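PDB 3GRF: ornithine carbamoyltransferase from Giardia intestinalis, which probably catalyses carbamoyl transfer from carbamoyl phosphate to ornithine, giving citrulline, or the reverse of this reaction in the arginine degradation pathway. Local coordinates for residues 204-209 against 220-225; 210-213 against 217-220. All coordinates share one frame; numbering follows the deposited sequence.

Contact 1 (204-209 against 220-225); sequences EVIDEC and GSIKIF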
loop_
_atom_site.group_PDB
_atom_site.type_symbol
_atom_site.label_atom_id
_atom_site.label_comp_id
_atom_site.label_asym_id
_atom_site.label_seq_id
_atom_site.Cartn_x
_atom_site.Cartn_y
_atom_site.Cartn_z
ATOM N N GLU A 204 -6.147 24.648 -29.962
ATOM C CA GLU A 204 -5.502 23.393 -30.259
ATOM C C GLU A 204 -6.452 22.219 -30.016
ATOM O O GLU A 204 -6.501 21.262 -30.805
ATOM C CB GLU A 204 -4.150 23.278 -29.522
ATOM C CG GLU A 204 -4.095 22.440 -28.247
ATOM C CD GLU A 204 -2.788 21.660 -28.105
ATOM O OE1 GLU A 204 -2.730 20.471 -28.532
ATOM O OE2 GLU A 204 -1.815 22.234 -27.555
ATOM N N VAL A 205 -7.254 22.346 -28.963
ATOM C CA VAL A 205 -8.140 21.272 -28.504
ATOM C C VAL A 205 -9.376 21.205 -29.434
ATOM O O VAL A 205 -9.769 20.132 -29.891
ATOM C CB VAL A 205 -8.492 21.448 -26.983
ATOM C CG1 VAL A 205 -9.607 20.539 -26.563
ATOM C CG2 VAL A 205 -7.237 21.234 -26.107
ATOM N N ILE A 206 -9.945 22.358 -29.761
ATOM C CA ILE A 206 -11.016 22.465 -30.763
ATOM C C ILE A 206 -10.562 21.852 -32.101
ATOM O O ILE A 206 -11.250 20.965 -32.655
ATOM C CB ILE A 206 -11.458 23.930 -30.953
ATOM C CG1 ILE A 206 -11.815 24.566 -29.613
ATOM C CG2 ILE A 206 -12.660 24.018 -31.881
ATOM C CD1 ILE A 206 -11.829 26.144 -29.649
ATOM N N ASP A 207 -9.382 22.251 -32.583
ATOM C CA ASP A 207 -8.800 21.689 -33.827
ATOM C C ASP A 207 -8.631 20.166 -33.814
ATOM O O ASP A 207 -9.022 19.477 -34.767
ATOM C CB ASP A 207 -7.428 22.308 -34.134
ATOM C CG ASP A 207 -7.507 23.788 -34.488
ATOM O OD1 ASP A 207 -8.631 24.336 -34.602
ATOM O OD2 ASP A 207 -6.436 24.402 -34.659
ATOM N N GLU A 208 -8.034 19.637 -32.748
ATOM C CA GLU A 208 -7.970 18.171 -32.589
ATOM C C GLU A 208 -9.331 17.532 -32.735
ATOM O O GLU A 208 -9.485 16.483 -33.392
ATOM C CB GLU A 208 -7.376 17.773 -31.232
ATOM C CG GLU A 208 -7.484 16.258 -30.950
ATOM C CD GLU A 208 -6.671 15.809 -29.751
ATOM O OE1 GLU A 208 -6.649 16.551 -28.745
ATOM O OE2 GLU A 208 -6.071 14.711 -29.811
ATOM N N CYS A 209 -10.322 18.121 -32.080
ATOM C CA CYS A 209 -11.653 17.514 -32.122
ATOM C C CYS A 209 -12.273 17.558 -33.498
ATOM O O CYS A 209 -12.922 16.587 -33.935
ATOM C CB CYS A 209 -12.604 18.138 -31.108
ATOM S SG CYS A 209 -12.117 17.829 -29.448
ATOM N N GLY A 220 -19.976 13.810 -35.075
ATOM C CA GLY A 220 -19.942 14.631 -33.881
ATOM C C GLY A 220 -19.781 16.094 -34.213
ATOM O O GLY A 220 -19.433 16.468 -35.345
ATOM N N SER A 221 -20.047 16.946 -33.235
ATOM C CA SER A 221 -19.823 18.372 -33.481
ATOM C C SER A 221 -19.454 19.018 -32.187
ATOM O O SER A 221 -19.819 18.506 -31.144
ATOM C CB SER A 221 -21.069 19.036 -34.052
ATOM O OG SER A 221 -22.077 19.098 -33.082
ATOM N N ILE A 222 -18.733 20.137 -32.290
ATOM C CA ILE A 222 -18.287 20.969 -31.169
ATOM C C ILE A 222 -18.873 22.364 -31.363
ATOM O O ILE A 222 -18.632 22.985 -32.404
ATOM C CB ILE A 222 -16.699 21.172 -31.151
ATOM C CG1 ILE A 222 -15.913 19.867 -30.974
ATOM C CG2 ILE A 222 -16.275 22.188 -30.059
ATOM C CD1 ILE A 222 -16.145 19.137 -29.654
ATOM N N LYS A 223 -19.593 22.877 -30.354
ATOM C CA LYS A 223 -20.153 24.243 -30.427
ATOM C C LYS A 223 -19.834 25.003 -29.158
ATOM O O LYS A 223 -19.947 24.463 -28.067
ATOM C CB LYS A 223 -21.677 24.219 -30.648
ATOM C CG LYS A 223 -22.142 23.089 -31.604
ATOM C CD LYS A 223 -23.626 23.180 -31.968
ATOM C CE LYS A 223 -23.903 22.526 -33.337
ATOM N NZ LYS A 223 -25.247 22.879 -33.869
ATOM N N ILE A 224 -19.420 26.254 -29.288
ATOM C CA ILE A 224 -19.072 27.023 -28.093
ATOM C C ILE A 224 -20.133 28.088 -27.846
ATOM O O ILE A 224 -20.374 28.949 -28.698
ATOM C CB ILE A 224 -17.664 27.615 -28.210
ATOM C CG1 ILE A 224 -16.644 26.465 -28.164
ATOM C CG2 ILE A 224 -17.367 28.598 -27.054
ATOM C CD1 ILE A 224 -15.333 26.794 -28.809
ATOM N N PHE A 225 -20.802 27.981 -26.702
ATOM C CA PHE A 225 -21.831 28.932 -26.316
ATOM C C PHE A 225 -21.292 29.839 -25.222
ATOM O O PHE A 225 -20.471 29.406 -24.418
ATOM C CB PHE A 225 -23.071 28.194 -25.821
ATOM C CG PHE A 225 -23.887 27.582 -26.910
ATOM C CD1 PHE A 225 -23.497 26.387 -27.494
ATOM C CD2 PHE A 225 -25.058 28.190 -27.337
ATOM C CE1 PHE A 225 -24.274 25.788 -28.502
ATOM C CE2 PHE A 225 -25.838 27.601 -28.334
ATOM C CZ PHE A 225 -25.438 26.385 -28.910
#
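Ile206 is the first residue of 204-209 to meet strand 221-225, and it does so with both of its branches. Its CG1 stands anti to the carbonyl carbon (chi1 -53°), which carries the longer branch out to Ile224, and the two isoleucines touch tip to tip, CD1 of Ile206 lying 3.7 Å from CD1 of Ile224. The shorter branch makes a looser contact, CG2 of Ile206 being 4.4 Å from CG2 of Ile222. Three residues on, almost one helical turn, Cys209 presents its CB to the long branch of Ile222. A bend in that branch (chi2 -63°) turns CD1 aside, so that CB of Cys209 meets both CG1 and CD1 of Ile222 at van der Waals distance, 3.7 and 4.0 Å. A small residue is suited to this place, where its CB already lies against Ile222 and Met179 of helix 173-185 packs on it too. The axes of 204-209 and 221-225 come within 9.4 Å and make an angle of 152°, close to antiparallel, as expected where the helix of a beta-alpha-beta unit returns over a parallel sheet. Ile222 and Ile224, branched at CB, suit the extended strand, while Ile206 fills the layer from the helix. With only apolar atoms meeting, this contact rests on van der Waals packing and the partial exclusion of water, which depend on shape more than on precise bond directions.

Contact 2 (210-213 against 217-220); sequences EEII and GTGG
Ile213 and Thr218 cross at about a right angle, and the hydroxyl side of the threonine meets the isoleucine: OG1 of Thr218 lies 3.5 Å from CB of Ile213. Ile212 also crosses Thr218 nearly at right angles but meets the other branch, with CD1 of Ile212 3.8 Å from CG2 of Thr218. The division follows from chi1 of 72°, which sets OG1 between the backbone N and the carbonyl carbon and turns CG2 toward Ile212, whose side chain also rests on Ala183 and Leu184 of helix 173-185. The long branch of Ile213, anti to its own backbone N, lies along the turn, its CG1 4.1 Å from Gly219 N. The main chain ties Thr218 to Ile213 as well: Thr218 N donates to Ile213 O over 3.1 Å, in the carbonyl plane and on a lone pair, at an N-H...O angle of 152°. This is the 6→1 bond seen at glycine-terminated helix ends, and Gly217, first after the helix, has the positive phi (48°) that suits glycine. At the backbone angles of Gly219 a CB would jam against Thr218 O. Gly220 N donates to Thr218 OG1 at 3.2 Å, an ST turn, and Gly220 has no CB to crowd that hydroxyl, which also bonds to Ala183 O. The polar bonds favour this path of the turn, while CG2 of Thr218 packs on Ile212 of helix 203-216.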
loop_
_atom_site.group_PDB
_atom_site.type_symbol
_atom_site.label_atom_id
_atom_site.label_comp_id
_atom_site.label_asym_id
_atom_site.label_seq_id
_atom_site.Cartn_x
_atom_site.Cartn_y
_atom_site.Cartn_z
ATOM N N GLU A 210 -12.107 18.676 -34.191
ATOM C CA GLU A 210 -12.751 18.803 -35.494
ATOM C C GLU A 210 -12.046 17.896 -36.520
ATOM O O GLU A 210 -12.684 17.279 -37.368
ATOM C CB GLU A 210 -12.873 20.276 -35.883
ATOM C CG GLU A 210 -13.822 20.978 -34.877
ATOM C CD GLU A 210 -14.219 22.394 -35.259
ATOM O OE1 GLU A 210 -13.363 23.162 -35.757
ATOM O OE2 GLU A 210 -15.398 22.746 -35.025
ATOM N N GLU A 211 -10.738 17.735 -36.361
ATOM C CA GLU A 211 -9.987 16.726 -37.086
ATOM C C GLU A 211 -10.346 15.277 -36.768
ATOM O O GLU A 211 -10.344 14.441 -37.687
ATOM C CB GLU A 211 -8.494 16.916 -36.880
ATOM C CG GLU A 211 -7.659 15.862 -37.590
ATOM C CD GLU A 211 -6.206 15.911 -37.202
ATOM O OE1 GLU A 211 -5.480 14.949 -37.554
ATOM O OE2 GLU A 211 -5.795 16.903 -36.539
ATOM N N ILE A 212 -10.620 14.926 -35.503
ATOM C CA ILE A 212 -10.957 13.522 -35.292
ATOM C C ILE A 212 -12.327 13.232 -35.873
ATOM O O ILE A 212 -12.547 12.168 -36.435
ATOM C CB ILE A 212 -10.767 12.950 -33.838
ATOM C CG1 ILE A 212 -12.097 12.803 -33.119
ATOM C CG2 ILE A 212 -9.750 13.743 -32.993
ATOM C CD1 ILE A 212 -12.816 11.645 -33.513
ATOM N N ILE A 213 -13.270 14.158 -35.741
ATOM C CA ILE A 213 -14.602 13.909 -36.361
ATOM C C ILE A 213 -14.520 13.824 -37.880
ATOM O O ILE A 213 -15.185 12.962 -38.483
ATOM C CB ILE A 213 -15.652 14.954 -36.005
ATOM C CG1 ILE A 213 -16.711 15.043 -37.110
ATOM C CG2 ILE A 213 -15.040 16.268 -35.873
ATOM C CD1 ILE A 213 -17.439 16.325 -37.134
ATOM N N GLY A 217 -15.212 10.517 -39.658
ATOM C CA GLY A 217 -16.615 10.768 -40.025
ATOM C C GLY A 217 -17.569 10.318 -38.921
ATOM O O GLY A 217 -18.498 9.495 -39.135
ATOM N N THR A 218 -17.316 10.829 -37.718
ATOM C CA THR A 218 -18.036 10.377 -36.527
ATOM C C THR A 218 -19.447 10.989 -36.486
ATOM O O THR A 218 -20.389 10.407 -35.919
ATOM C CB THR A 218 -17.254 10.694 -35.241
ATOM O OG1 THR A 218 -17.290 12.097 -34.967
ATOM C CG2 THR A 218 -15.783 10.232 -35.335
ATOM N N GLY A 219 -19.601 12.147 -37.121
ATOM C CA GLY A 219 -20.885 12.865 -37.088
ATOM C C GLY A 219 -21.051 13.724 -35.850
ATOM O O GLY A 219 -22.115 14.307 -35.605
ATOM N N GLY A 220 -19.976 13.810 -35.075
ATOM C CA GLY A 220 -19.942 14.631 -33.881
ATOM C C GLY A 220 -19.781 16.094 -34.213
ATOM O O GLY A 220 -19.433 16.468 -35.345
#

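Both contacts belong to one beta-alpha-beta unit, strand 188-192, helix 203-216 and strand 221-225, within the Asp/Orn binding domain. Their centres are about 9 Å apart. Along the chain, contact 2 lies inside the span of contact 1: 204-209 comes first, then 210-213, the turn at 217-220, and finally 220-225, with Gly220 common to both. The turn described by contact 2 thus reverses the chain, and contact 1 packs the helix against the strand that follows. This strand is the outermost of its parallel five-stranded sheet within the chain, so both contacts lie near one edge of the sheet in this domain, whose parallel beta-alpha-beta build is that of a Rossmann-like fold.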